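Local coordinates for DUF3829 family protein (PDB 4YJW) that is of unknown function but folds into an all-alpha bundle of long helices and is probably exported as a lipoprotein, at residues M19-T24 with V68-P73; L26-D31 with P60-Q65; K30-E35 with R91-I96. All blocks are in the same frame, centred on the assembly; numbering follows the deposited sequence. Where two conformers were deposited one is given.

Interaction 1 of 3, residues M19-T24 with V68-P73; sequences MKYYDT and VFVSNP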
HETATM    1  N   MSE A  19       5.988  -6.217  19.057  1.00 18.62           N
HETATM    2  CA  MSE A  19       6.641  -7.231  18.204  1.00 18.58           C
HETATM    3  C   MSE A  19       5.631  -7.890  17.242  1.00 22.17           C
HETATM    4  O   MSE A  19       5.953  -8.126  16.076  1.00 22.04           O
HETATM    5  CB  MSE A  19       7.351  -8.310  19.056  1.00 20.32           C
HETATM    6  CG  MSE A  19       8.504  -7.769  19.909  1.00 27.05           C
HETATM    7 SE   MSE A  19       9.731  -6.586  18.941  0.75 34.63          SE
HETATM    8  CE  MSE A  19      10.323  -7.778  17.529  1.00 30.31           C
ATOM      9  N   LYS A  20       4.408  -8.158  17.723  1.00 18.94           N
ATOM     10  CA  LYS A  20       3.346  -8.766  16.897  1.00 16.71           C
ATOM     11  C   LYS A  20       2.978  -7.803  15.776  1.00 18.57           C
ATOM     12  O   LYS A  20       2.887  -8.214  14.616  1.00 15.75           O
ATOM     13  CB  LYS A  20       2.116  -9.142  17.727  1.00 18.66           C
ATOM     14  CG  LYS A  20       2.381 -10.228  18.787  1.00 20.91           C
ATOM     15  CD  LYS A  20       1.102 -10.508  19.618  1.00 18.46           C
ATOM     16  CE  LYS A  20       1.412 -11.417  20.786  1.00 21.99           C
ATOM     17  NZ  LYS A  20       0.251 -11.529  21.725  1.00 23.23           N
ATOM     18  N   TYR A  21       2.807  -6.514  16.124  1.00 14.90           N
ATOM     19  CA  TYR A  21       2.462  -5.463  15.167  1.00 13.52           C
ATOM     20  C   TYR A  21       3.559  -5.318  14.109  1.00 17.04           C
ATOM     21  O   TYR A  21       3.261  -5.237  12.915  1.00 15.71           O
ATOM     22  CB  TYR A  21       2.218  -4.131  15.898  1.00 14.35           C
ATOM     23  CG  TYR A  21       1.599  -3.072  15.004  1.00 14.83           C
ATOM     24  CD1 TYR A  21       2.398  -2.270  14.187  1.00 16.14           C
ATOM     25  CD2 TYR A  21       0.230  -2.820  15.031  1.00 14.63           C
ATOM     26  CE1 TYR A  21       1.841  -1.291  13.366  1.00 16.81           C
ATOM     27  CE2 TYR A  21      -0.336  -1.827  14.226  1.00 15.54           C
ATOM     28  CZ  TYR A  21       0.476  -1.066  13.396  1.00 18.19           C
ATOM     29  OH  TYR A  21      -0.043  -0.081  12.588  1.00 19.41           O
ATOM     30  N   TYR A  22       4.833  -5.341  14.542  1.00 15.89           N
ATOM     31  CA  TYR A  22       5.955  -5.232  13.603  1.00 16.84           C
ATOM     32  C   TYR A  22       6.022  -6.456  12.680  1.00 18.82           C
ATOM     33  O   TYR A  22       6.159  -6.297  11.464  1.00 18.14           O
ATOM     34  CB  TYR A  22       7.265  -5.075  14.362  1.00 18.97           C
ATOM     35  CG  TYR A  22       8.485  -5.021  13.468  1.00 22.79           C
ATOM     36  CD1 TYR A  22       8.642  -4.005  12.527  1.00 24.85           C
ATOM     37  CD2 TYR A  22       9.524  -5.933  13.620  1.00 24.99           C
ATOM     38  CE1 TYR A  22       9.782  -3.925  11.729  1.00 27.68           C
ATOM     39  CE2 TYR A  22      10.687  -5.843  12.847  1.00 26.93           C
ATOM     40  CZ  TYR A  22      10.794  -4.858  11.881  1.00 35.15           C
ATOM     41  OH  TYR A  22      11.927  -4.778  11.103  1.00 42.03           O
ATOM     42  N   ASP A  23       5.945  -7.664  13.246  1.00 17.67           N
ATOM     43  CA  ASP A  23       5.982  -8.895  12.438  1.00 17.59           C
ATOM     44  C   ASP A  23       4.855  -8.907  11.380  1.00 19.14           C
ATOM     45  O   ASP A  23       5.116  -9.241  10.225  1.00 19.12           O
ATOM     46  CB  ASP A  23       5.897 -10.142  13.346  1.00 20.19           C
ATOM     47  CG  ASP A  23       7.133 -10.365  14.208  1.00 34.86           C
ATOM     48  OD1 ASP A  23       8.233  -9.896  13.814  1.00 37.05           O
ATOM     49  OD2 ASP A  23       7.007 -11.013  15.269  1.00 38.49           O
ATOM     50  N   THR A  24       3.620  -8.497  11.764  1.00 14.83           N
ATOM     51  CA  THR A  24       2.462  -8.458  10.857  1.00 14.06           C
ATOM     52  C   THR A  24       2.725  -7.379   9.797  1.00 17.35           C
ATOM     53  O   THR A  24       2.519  -7.638   8.606  1.00 16.54           O
ATOM     54  CB  THR A  24       1.170  -8.218  11.663  1.00 17.27           C
ATOM     55  OG1 THR A  24       1.032  -9.284  12.625  1.00 17.13           O
ATOM     56  CG2 THR A  24      -0.064  -8.177  10.776  1.00 14.18           C
ATOM     57  N   VAL A  68      -6.974  -5.576   9.674  1.00 17.98           N
ATOM     58  CA  VAL A  68      -7.658  -5.007  10.846  1.00 19.01           C
ATOM     59  C   VAL A  68      -6.631  -4.707  11.957  1.00 24.01           C
ATOM     60  O   VAL A  68      -6.672  -3.629  12.573  1.00 24.75           O
ATOM     61  CB  VAL A  68      -8.784  -5.937  11.365  1.00 24.25           C
ATOM     62  CG1 VAL A  68      -9.357  -5.429  12.691  1.00 25.34           C
ATOM     63  CG2 VAL A  68      -9.883  -6.097  10.321  1.00 24.20           C
ATOM     64  N   PHE A  69      -5.723  -5.663  12.211  1.00 19.36           N
ATOM     65  CA  PHE A  69      -4.741  -5.525  13.273  1.00 18.67           C
ATOM     66  C   PHE A  69      -3.839  -4.312  13.042  1.00 20.79           C
ATOM     67  O   PHE A  69      -3.670  -3.507  13.961  1.00 21.33           O
ATOM     68  CB  PHE A  69      -3.908  -6.814  13.447  1.00 20.38           C
ATOM     69  CG  PHE A  69      -3.021  -6.829  14.680  1.00 23.59           C
ATOM     70  CD1 PHE A  69      -3.568  -6.981  15.951  1.00 29.65           C
ATOM     71  CD2 PHE A  69      -1.635  -6.759  14.564  1.00 25.81           C
ATOM     72  CE1 PHE A  69      -2.748  -7.012  17.087  1.00 31.55           C
ATOM     73  CE2 PHE A  69      -0.821  -6.794  15.695  1.00 28.42           C
ATOM     74  CZ  PHE A  69      -1.380  -6.899  16.950  1.00 28.11           C
ATOM     75  N   VAL A  70      -3.295  -4.153  11.828  1.00 15.85           N
ATOM     76  CA  VAL A  70      -2.360  -3.049  11.582  1.00 17.11           C
ATOM     77  C   VAL A  70      -3.099  -1.701  11.408  1.00 23.61           C
ATOM     78  O   VAL A  70      -2.491  -0.654  11.628  1.00 20.62           O
ATOM     79  CB  VAL A  70      -1.388  -3.309  10.417  1.00 19.36           C
ATOM     80  CG1 VAL A  70      -0.501  -4.531  10.708  1.00 19.30           C
ATOM     81  CG2 VAL A  70      -2.112  -3.430   9.060  1.00 17.93           C
ATOM     82  N   SER A  71      -4.378  -1.736  10.976  1.00 21.00           N
ATOM     83  CA  SER A  71      -5.173  -0.516  10.746  1.00 22.51           C
ATOM     84  C   SER A  71      -5.579   0.137  12.035  1.00 28.83           C
ATOM     85  O   SER A  71      -5.889   1.328  12.037  1.00 31.32           O
ATOM     86  CB  SER A  71      -6.442  -0.843   9.957  1.00 22.87           C
ATOM     87  OG  SER A  71      -6.124  -1.191   8.625  1.00 32.01           O
ATOM     88  N   ASN A  72      -5.621  -0.638  13.125  1.00 25.33           N
ATOM     89  CA  ASN A  72      -6.051  -0.171  14.439  1.00 26.86           C
ATOM     90  C   ASN A  72      -4.939  -0.371  15.486  1.00 28.89           C
ATOM     91  O   ASN A  72      -5.109  -1.171  16.419  1.00 26.43           O
ATOM     92  CB  ASN A  72      -7.349  -0.886  14.858  1.00 31.43           C
ATOM     93  CG  ASN A  72      -8.470  -0.718  13.871  1.00 47.82           C
ATOM     94  OD1 ASN A  72      -8.701  -1.577  13.016  1.00 37.76           O
ATOM     95  ND2 ASN A  72      -9.148   0.420  13.919  1.00 40.30           N
ATOM     96  N   PRO A  73      -3.799   0.374  15.379  1.00 25.83           N
ATOM     97  CA  PRO A  73      -2.739   0.226  16.396  1.00 26.04           C
ATOM     98  C   PRO A  73      -3.270   0.525  17.795  1.00 33.83           C
ATOM     99  O   PRO A  73      -4.099   1.417  17.954  1.00 35.87           O
ATOM    100  CB  PRO A  73      -1.678   1.246  15.962  1.00 27.37           C
ATOM    101  CG  PRO A  73      -2.365   2.185  15.050  1.00 32.49           C
ATOM    102  CD  PRO A  73      -3.427   1.388  14.366  1.00 27.98           C
TER

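Interaction 2 of 3, residues L26-D31 with P60-Q65; sequences LKILKD and PVVSVQ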
ATOM      1  N   LEU A  26       5.621  -6.323   8.655  1.00 18.93           N
ATOM      2  CA  LEU A  26       6.642  -6.838   7.726  1.00 20.09           C
ATOM      3  C   LEU A  26       6.000  -7.732   6.645  1.00 22.75           C
ATOM      4  O   LEU A  26       6.267  -7.553   5.452  1.00 21.90           O
ATOM      5  CB  LEU A  26       7.709  -7.644   8.503  1.00 21.48           C
ATOM      6  CG  LEU A  26       8.831  -6.873   9.190  1.00 29.05           C
ATOM      7  CD1 LEU A  26       9.684  -7.829  10.028  1.00 29.92           C
ATOM      8  CD2 LEU A  26       9.740  -6.190   8.182  1.00 32.56           C
ATOM      9  N   LYS A  27       5.136  -8.665   7.067  1.00 19.19           N
ATOM     10  CA  LYS A  27       4.456  -9.605   6.167  1.00 19.60           C
ATOM     11  C   LYS A  27       3.471  -8.911   5.244  1.00 22.30           C
ATOM     12  O   LYS A  27       3.464  -9.172   4.040  1.00 23.05           O
ATOM     13  CB  LYS A  27       3.686 -10.673   6.981  1.00 23.94           C
ATOM     14  CG  LYS A  27       4.551 -11.743   7.607  1.00 51.01           C
ATOM     15  CD  LYS A  27       3.717 -12.673   8.477  1.00 66.97           C
ATOM     16  CE  LYS A  27       4.570 -13.527   9.388  1.00 85.43           C
ATOM     17  NZ  LYS A  27       3.742 -14.352  10.310  1.00 98.25           N
ATOM     18  N   ILE A  28       2.607  -8.062   5.815  1.00 18.98           N
ATOM     19  CA  ILE A  28       1.553  -7.394   5.055  1.00 19.43           C
ATOM     20  C   ILE A  28       2.160  -6.371   4.038  1.00 21.14           C
ATOM     21  O   ILE A  28       1.753  -6.370   2.874  1.00 19.12           O
ATOM     22  CB  ILE A  28       0.485  -6.787   6.018  1.00 24.17           C
ATOM     23  CG1 ILE A  28      -0.917  -6.863   5.389  1.00 27.21           C
ATOM     24  CG2 ILE A  28       0.819  -5.397   6.541  1.00 25.10           C
ATOM     25  CD1 ILE A  28      -2.101  -6.451   6.253  1.00 35.70           C
ATOM     26  N   LEU A  29       3.201  -5.626   4.430  1.00 17.48           N
ATOM     27  CA  LEU A  29       3.767  -4.609   3.536  1.00 17.05           C
ATOM     28  C   LEU A  29       4.555  -5.241   2.370  1.00 19.93           C
ATOM     29  O   LEU A  29       4.572  -4.667   1.282  1.00 19.15           O
ATOM     30  CB  LEU A  29       4.606  -3.574   4.306  1.00 17.21           C
ATOM     31  CG  LEU A  29       3.797  -2.643   5.256  1.00 21.50           C
ATOM     32  CD1 LEU A  29       4.710  -1.870   6.196  1.00 22.40           C
ATOM     33  CD2 LEU A  29       2.933  -1.674   4.484  1.00 22.43           C
ATOM     34  N   LYS A  30       5.127  -6.430   2.574  1.00 17.59           N
ATOM     35  CA  LYS A  30       5.821  -7.163   1.521  1.00 18.70           C
ATOM     36  C   LYS A  30       4.815  -7.601   0.426  1.00 24.60           C
ATOM     37  O   LYS A  30       5.097  -7.456  -0.766  1.00 24.02           O
ATOM     38  CB  LYS A  30       6.538  -8.389   2.103  1.00 22.14           C
ATOM     39  CG  LYS A  30       7.381  -9.127   1.061  1.00 32.58           C
ATOM     40  CD  LYS A  30       7.611 -10.573   1.467  1.00 44.41           C
ATOM     41  CE  LYS A  30       8.199 -11.388   0.333  1.00 57.99           C
ATOM     42  NZ  LYS A  30       9.666 -11.183   0.201  1.00 68.98           N
ATOM     43  N   ASP A  31       3.652  -8.121   0.831  1.00 21.92           N
ATOM     44  CA  ASP A  31       2.672  -8.597  -0.158  1.00 22.36           C
ATOM     45  C   ASP A  31       1.766  -7.507  -0.718  1.00 26.45           C
ATOM     46  O   ASP A  31       1.295  -7.652  -1.852  1.00 27.89           O
ATOM     47  CB  ASP A  31       1.814  -9.718   0.437  1.00 25.07           C
ATOM     48  CG  ASP A  31       2.591 -10.962   0.843  1.00 37.48           C
ATOM     49  OD1 ASP A  31       3.504 -11.374   0.082  1.00 40.60           O
ATOM     50  OD2 ASP A  31       2.270 -11.540   1.902  1.00 41.94           O
ATOM     51  N   PRO A  60      -3.445  -7.361  -5.119  1.00 17.29           N
ATOM     52  CA  PRO A  60      -3.108  -8.401  -4.122  1.00 18.42           C
ATOM     53  C   PRO A  60      -4.098  -8.348  -2.959  1.00 21.88           C
ATOM     54  O   PRO A  60      -4.525  -7.262  -2.590  1.00 20.93           O
ATOM     55  CB  PRO A  60      -1.673  -8.037  -3.688  1.00 20.40           C
ATOM     56  CG  PRO A  60      -1.477  -6.634  -4.073  1.00 24.78           C
ATOM     57  CD  PRO A  60      -2.390  -6.334  -5.223  1.00 19.41           C
ATOM     58  N   VAL A  61      -4.542  -9.509  -2.455  1.00 21.11           N
ATOM     59  CA  VAL A  61      -5.495  -9.556  -1.336  1.00 22.12           C
ATOM     60  C   VAL A  61      -4.770 -10.240  -0.186  1.00 25.97           C
ATOM     61  O   VAL A  61      -4.406 -11.406  -0.287  1.00 27.81           O
ATOM     62  CB  VAL A  61      -6.868 -10.203  -1.685  1.00 27.31           C
ATOM     63  CG1 VAL A  61      -7.774 -10.296  -0.447  1.00 27.99           C
ATOM     64  CG2 VAL A  61      -7.581  -9.432  -2.802  1.00 27.06           C
ATOM     65  N   VAL A  62      -4.485  -9.483   0.863  1.00 19.87           N
ATOM     66  CA  VAL A  62      -3.743  -9.995   2.020  1.00 18.52           C
ATOM     67  C   VAL A  62      -4.721 -10.459   3.095  1.00 19.30           C
ATOM     68  O   VAL A  62      -5.929 -10.334   2.909  1.00 18.96           O
ATOM     69  CB  VAL A  62      -2.760  -8.927   2.560  1.00 23.13           C
ATOM     70  CG1 VAL A  62      -1.662  -8.652   1.535  1.00 23.06           C
ATOM     71  CG2 VAL A  62      -3.496  -7.636   2.946  1.00 23.07           C
ATOM     72  N   SER A  63      -4.205 -10.972   4.216  1.00 15.93           N
ATOM     73  CA  SER A  63      -5.077 -11.417   5.310  1.00 16.27           C
ATOM     74  C   SER A  63      -5.944 -10.244   5.789  1.00 16.79           C
ATOM     75  O   SER A  63      -5.423  -9.153   6.018  1.00 13.75           O
ATOM     76  CB  SER A  63      -4.241 -11.980   6.452  1.00 18.16           C
ATOM     77  OG  SER A  63      -4.998 -11.996   7.655  1.00 21.19           O
ATOM     78  N   VAL A  64      -7.262 -10.452   5.875  1.00 13.48           N
ATOM     79  CA  VAL A  64      -8.200  -9.405   6.339  1.00 12.03           C
ATOM     80  C   VAL A  64      -7.967  -9.140   7.826  1.00 17.10           C
ATOM     81  O   VAL A  64      -7.963  -7.979   8.236  1.00 18.12           O
ATOM     82  CB  VAL A  64      -9.703  -9.732   6.063  1.00 15.69           C
ATOM     83  CG1 VAL A  64     -10.567  -8.494   6.311  1.00 16.68           C
ATOM     84  CG2 VAL A  64      -9.912 -10.207   4.614  1.00 15.28           C
ATOM     85  N   GLN A  65      -7.795 -10.184   8.641  1.00 15.15           N
ATOM     86  CA  GLN A  65      -7.564  -9.964  10.070  1.00 17.04           C
ATOM     87  C   GLN A  65      -6.201  -9.248  10.282  1.00 20.42           C
ATOM     88  O   GLN A  65      -6.110  -8.387  11.151  1.00 20.02           O
ATOM     89  CB  GLN A  65      -7.670 -11.265  10.873  1.00 19.88           C
ATOM     90  CG  GLN A  65      -7.354 -11.161  12.385  1.00 32.45           C
ATOM     91  CD  GLN A  65      -7.982 -10.008  13.162  1.00 51.16           C
ATOM     92  OE1 GLN A  65      -7.291  -9.250  13.880  1.00 46.72           O
ATOM     93  NE2 GLN A  65      -9.297  -9.885  13.106  1.00 30.90           N
TER

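Interaction 3 of 3, residues K30-E35 with R91-I96; sequences KDLVNE and RLFRSI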
ATOM      1  N   LYS A  30       5.127  -6.430   2.574  1.00 17.59           N
ATOM      2  CA  LYS A  30       5.821  -7.163   1.521  1.00 18.70           C
ATOM      3  C   LYS A  30       4.815  -7.601   0.426  1.00 24.60           C
ATOM      4  O   LYS A  30       5.097  -7.456  -0.766  1.00 24.02           O
ATOM      5  CB  LYS A  30       6.538  -8.389   2.103  1.00 22.14           C
ATOM      6  CG  LYS A  30       7.381  -9.127   1.061  1.00 32.58           C
ATOM      7  CD  LYS A  30       7.611 -10.573   1.467  1.00 44.41           C
ATOM      8  CE  LYS A  30       8.199 -11.388   0.333  1.00 57.99           C
ATOM      9  NZ  LYS A  30       9.666 -11.183   0.201  1.00 68.98           N
ATOM     10  N   ASP A  31       3.652  -8.121   0.831  1.00 21.92           N
ATOM     11  CA  ASP A  31       2.672  -8.597  -0.158  1.00 22.36           C
ATOM     12  C   ASP A  31       1.766  -7.507  -0.718  1.00 26.45           C
ATOM     13  O   ASP A  31       1.295  -7.652  -1.852  1.00 27.89           O
ATOM     14  CB  ASP A  31       1.814  -9.718   0.437  1.00 25.07           C
ATOM     15  CG  ASP A  31       2.591 -10.962   0.843  1.00 37.48           C
ATOM     16  OD1 ASP A  31       3.504 -11.374   0.082  1.00 40.60           O
ATOM     17  OD2 ASP A  31       2.270 -11.540   1.902  1.00 41.94           O
ATOM     18  N   LEU A  32       1.508  -6.433   0.047  1.00 19.25           N
ATOM     19  CA  LEU A  32       0.623  -5.367  -0.406  0.60 18.97           C
ATOM     20  C   LEU A  32       1.299  -4.444  -1.428  1.00 21.87           C
ATOM     21  O   LEU A  32       0.658  -4.064  -2.404  1.00 22.03           O
ATOM     22  CB  LEU A  32       0.146  -4.557   0.804  0.60 19.74           C
ATOM     23  CG  LEU A  32      -1.004  -3.610   0.592  0.60 24.54           C
ATOM     24  CD1 LEU A  32      -2.323  -4.346   0.578  0.60 25.37           C
ATOM     25  CD2 LEU A  32      -1.001  -2.537   1.660  0.60 26.33           C
ATOM     26  N   VAL A  33       2.563  -4.071  -1.184  1.00 16.52           N
ATOM     27  CA  VAL A  33       3.313  -3.158  -2.045  1.00 15.44           C
ATOM     28  C   VAL A  33       4.375  -3.966  -2.784  1.00 19.27           C
ATOM     29  O   VAL A  33       5.479  -4.230  -2.280  1.00 19.50           O
ATOM     30  CB  VAL A  33       3.893  -1.949  -1.256  1.00 19.60           C
ATOM     31  CG1 VAL A  33       4.621  -0.966  -2.185  1.00 20.04           C
ATOM     32  CG2 VAL A  33       2.795  -1.223  -0.479  1.00 18.99           C
ATOM     33  N   ASN A  34       4.002  -4.376  -3.977  1.00 15.85           N
ATOM     34  CA  ASN A  34       4.836  -5.175  -4.867  1.00 15.77           C
ATOM     35  C   ASN A  34       5.439  -4.223  -5.880  1.00 18.73           C
ATOM     36  O   ASN A  34       4.806  -3.911  -6.890  1.00 16.82           O
ATOM     37  CB  ASN A  34       3.967  -6.263  -5.526  1.00 15.87           C
ATOM     38  CG  ASN A  34       4.740  -7.206  -6.403  1.00 23.37           C
ATOM     39  OD1 ASN A  34       5.829  -6.893  -6.899  1.00 18.82           O
ATOM     40  ND2 ASN A  34       4.139  -8.353  -6.691  1.00 20.46           N
ATOM     41  N   GLU A  35       6.644  -3.723  -5.587  1.00 14.74           N
ATOM     42  CA  GLU A  35       7.306  -2.687  -6.387  1.00 14.03           C
ATOM     43  C   GLU A  35       7.445  -3.084  -7.849  1.00 16.21           C
ATOM     44  O   GLU A  35       7.212  -2.241  -8.718  1.00 15.66           O
ATOM     45  CB  GLU A  35       8.678  -2.314  -5.796  1.00 16.39           C
ATOM     46  CG  GLU A  35       8.592  -1.812  -4.353  1.00 25.20           C
ATOM     47  CD  GLU A  35       8.453  -2.814  -3.206  1.00 40.82           C
ATOM     48  OE1 GLU A  35       8.495  -4.048  -3.439  1.00 23.89           O
ATOM     49  OE2 GLU A  35       8.330  -2.347  -2.049  1.00 25.26           O
ATOM     50  N   ARG A  91      -4.234   5.529   4.285  1.00 22.40           N
ATOM     51  CA  ARG A  91      -3.871   6.099   2.992  1.00 22.51           C
ATOM     52  C   ARG A  91      -3.281   5.037   2.083  1.00 26.04           C
ATOM     53  O   ARG A  91      -3.605   5.017   0.895  1.00 24.09           O
ATOM     54  CB  ARG A  91      -2.876   7.255   3.150  1.00 22.54           C
ATOM     55  CG  ARG A  91      -3.498   8.473   3.828  1.00 30.20           C
ATOM     56  CD  ARG A  91      -2.488   9.576   4.061  1.00 43.37           C
ATOM     57  NE  ARG A  91      -3.075  10.697   4.801  1.00 62.02           N
ATOM     58  CZ  ARG A  91      -3.678  11.742   4.237  1.00 81.29           C
ATOM     59  NH1 ARG A  91      -3.779  11.829   2.916  1.00 75.61           N
ATOM     60  NH2 ARG A  91      -4.189  12.705   4.993  1.00 63.32           N
ATOM     61  N   LEU A  92      -2.467   4.121   2.647  1.00 22.09           N
ATOM     62  CA  LEU A  92      -1.872   3.030   1.864  1.00 20.88           C
ATOM     63  C   LEU A  92      -2.954   2.071   1.324  1.00 24.13           C
ATOM     64  O   LEU A  92      -2.914   1.746   0.128  1.00 22.54           O
ATOM     65  CB  LEU A  92      -0.816   2.276   2.689  1.00 20.97           C
ATOM     66  CG  LEU A  92      -0.060   1.147   1.972  1.00 24.65           C
ATOM     67  CD1 LEU A  92       0.749   1.675   0.779  1.00 23.40           C
ATOM     68  CD2 LEU A  92       0.888   0.481   2.919  1.00 26.84           C
ATOM     69  N   PHE A  93      -3.929   1.649   2.161  1.00 21.07           N
ATOM     70  CA  PHE A  93      -5.012   0.764   1.703  1.00 21.32           C
ATOM     71  C   PHE A  93      -5.887   1.434   0.623  1.00 25.26           C
ATOM     72  O   PHE A  93      -6.253   0.768  -0.353  1.00 23.85           O
ATOM     73  CB  PHE A  93      -5.876   0.274   2.860  1.00 23.72           C
ATOM     74  CG  PHE A  93      -5.109  -0.654   3.767  1.00 25.33           C
ATOM     75  CD1 PHE A  93      -4.391  -1.723   3.251  1.00 26.96           C
ATOM     76  CD2 PHE A  93      -5.151  -0.495   5.148  1.00 30.31           C
ATOM     77  CE1 PHE A  93      -3.681  -2.582   4.098  1.00 28.68           C
ATOM     78  CE2 PHE A  93      -4.428  -1.350   5.990  1.00 32.06           C
ATOM     79  CZ  PHE A  93      -3.675  -2.367   5.457  1.00 28.09           C
ATOM     80  N   ARG A  94      -6.209   2.726   0.795  1.00 21.22           N
ATOM     81  CA  ARG A  94      -7.006   3.469  -0.190  0.50 20.99           C
ATOM     82  C   ARG A  94      -6.233   3.628  -1.496  1.00 23.34           C
ATOM     83  O   ARG A  94      -6.832   3.488  -2.571  1.00 23.13           O
ATOM     84  CB  ARG A  94      -7.414   4.846   0.347  0.50 24.03           C
ATOM     85  CG  ARG A  94      -8.647   4.816   1.246  0.50 35.83           C
ATOM     86  CD  ARG A  94      -8.863   6.183   1.869  0.50 45.18           C
ATOM     87  NE  ARG A  94     -10.118   6.282   2.614  0.50 52.54           N
ATOM     88  CZ  ARG A  94     -11.066   7.180   2.369  0.50 67.06           C
ATOM     89  NH1 ARG A  94     -10.922   8.058   1.383  0.50 59.06           N
ATOM     90  NH2 ARG A  94     -12.170   7.204   3.103  0.50 49.74           N
ATOM     91  N   SER A  95      -4.897   3.903  -1.401  1.00 18.86           N
ATOM     92  CA  SER A  95      -4.001   4.100  -2.559  1.00 18.86           C
ATOM     93  C   SER A  95      -3.820   2.811  -3.343  1.00 19.20           C
ATOM     94  O   SER A  95      -3.786   2.857  -4.586  1.00 16.17           O
ATOM     95  CB  SER A  95      -2.644   4.661  -2.137  1.00 21.13           C
ATOM     96  OG  SER A  95      -2.782   6.004  -1.700  1.00 27.68           O
ATOM     97  N   ILE A  96      -3.734   1.661  -2.635  1.00 13.46           N
ATOM     98  CA  ILE A  96      -3.613   0.342  -3.281  1.00 13.35           C
ATOM     99  C   ILE A  96      -4.860   0.093  -4.088  1.00 14.88           C
ATOM    100  O   ILE A  96      -4.780  -0.280  -5.263  1.00 14.74           O
ATOM    101  CB  ILE A  96      -3.354  -0.804  -2.249  1.00 16.76           C
ATOM    102  CG1 ILE A  96      -1.877  -0.811  -1.767  1.00 18.38           C
ATOM    103  CG2 ILE A  96      -3.718  -2.193  -2.844  1.00 16.95           C
ATOM    104  CD1 ILE A  96      -0.724  -1.202  -2.949  1.00 20.98           C
TER

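Interaction 1 of 3, residues M19-T24 with V68-P73
CG of Tyr21 stands anti to the backbone N (chi1 -169°), which carries the phenol from helix 10-32 across to the last turn of helix 64-71; Phe69, turned the same way (chi1 -170°), reaches back, so that the two side chains cross obliquely. At the tip of the tyrosine, OH donates to Val70 O over 2.7 Å, arriving in the carbonyl plane on a lone pair. Because Asn72 already leaves helical geometry, the acceptor lies close to a helix end, and this one bond gives the hydroxyl of a buried residue its partner. Val70 CG1 lies over one face of the phenol ring, while Pro73 CB packs 3.8 Å from Tyr21 CE2. Phe69 meets the long helix edge-on: its CE2 comes within 3.6 Å of Tyr21 CA, with Tyr21 N in the plane of the ring. Thr24 completes the contact. Its OG1 turns back above the carbonyl plane of Lys20 and donates to Lys20 O at 2.9 Å, an oxygen that also accepts from Thr24 N; this helps fix the rotamer that sets CG2 3.7 Å from Val70 CG1. Beyond the segments, Tyr21 makes an edge-to-face pair with Phe77 and touches Leu85 and Leu148. The whole illustrates an all-alpha bundle in which a tyrosine from a long helix secures the C-terminal turn of a short one.

Interaction 2 of 3, residues L26-D31 with P60-Q65
One hydrogen bond, from the backbone N of Asp66, grips Ser63 OG, the best-held polar side-chain atom here and the side-chain oxygen of the N-cap residue of helix 64-71. The bond helps define where the incoming loop turns into helix, and the contact with residues 26-31 of helix 10-32 is made by the residues leading up to that cap. It is apolar in character, with no hydrogen bond running between the segments. Val62 does most of the work by forking. Its CG2, in the crowded position between backbone N and carbonyl carbon, presses on Ile28 CG1 at 3.6 Å and on Ile28 CD1 at 3.8 Å, the two side chains crossing at about a right angle. The other branch, CG1, lies anti to the carbonyl carbon (chi1 -66°) and rests 3.8 Å from Asp31 CB, the aliphatic foot of the carboxylate. Ile28 pays for its position: chi1 of -146° falls well off a staggered value and puts its CG2 in the crowded site, a sign of some strain. Two residues earlier, Pro60 lays its ring against the backbone, CB being 3.5 Å from Asp31 O. A small surface contact thus lines the loop up along the helix. Ile28 also touches Thr67 and Val70 of helix 64-71 and Tyr89 of helix 79-111, whereas Leu29, pointing away from the loop, packs on Ile144 and Phe145 of helix 121-159.

Interaction 3 of 3, residues K30-E35 with R91-I96
Here the all-alpha bundle is seen in its core, where the end of helix 10-32 lies against the middle of helix 79-111 mainly through apolar side chains, with no hydrogen bond between the segments. The main bump is Leu32. With CG anti to the backbone N (chi1 -167°), it pushes CD2 into a hollow walled by Leu92, Phe93 and Ile96. Leu92 meets it tip to tip, CD2 to CD2 at 3.8 Å; Phe93 crosses it at about a right angle and brings CE1 to 3.6 Å from Leu32 CD2. Ile96 forms the third wall, its CG1 lying 3.8 Å from Leu32 CG. Val33, where the chain leaves helical geometry, adds a smaller bump: its CG2 sits 3.8 Å from Leu92 CD1, so Leu92 is touched by both residues, one on each methyl. An alanine in place of Ile96 would remove CG1, CG2 and CD1 and would probably loosen the seat of Leu32 by taking away one wall of its hollow. Phe93 also touches Val70 of helix 64-71, and Ile96 touches Leu137 of helix 121-159. The nearest approach is made by Ile96 CD1, turned by a chi2 of -66°, 3.2 Å from Leu32 O.

Along helix 10-32 the three contacts follow in order, interaction 1 first and interaction 3 at the helix end, where it shares Lys30 and Asp31 with interaction 2. Their centres lie about 11 Å apart for 1 and 2, 9 Å for 2 and 3, and 15 Å for 1 and 3. Interaction 2 is nested within the chain loop closed by interaction 1, whereas 1 and 3 cross, since their segments alternate. Side chains join them: Val70 meets both Ile28 and Phe93, and Leu29 meets Leu92. Helix 10-32 thus carries one side of all three contacts, and helix 121-159 packs alongside to complete the strand-free, all-alpha bundle.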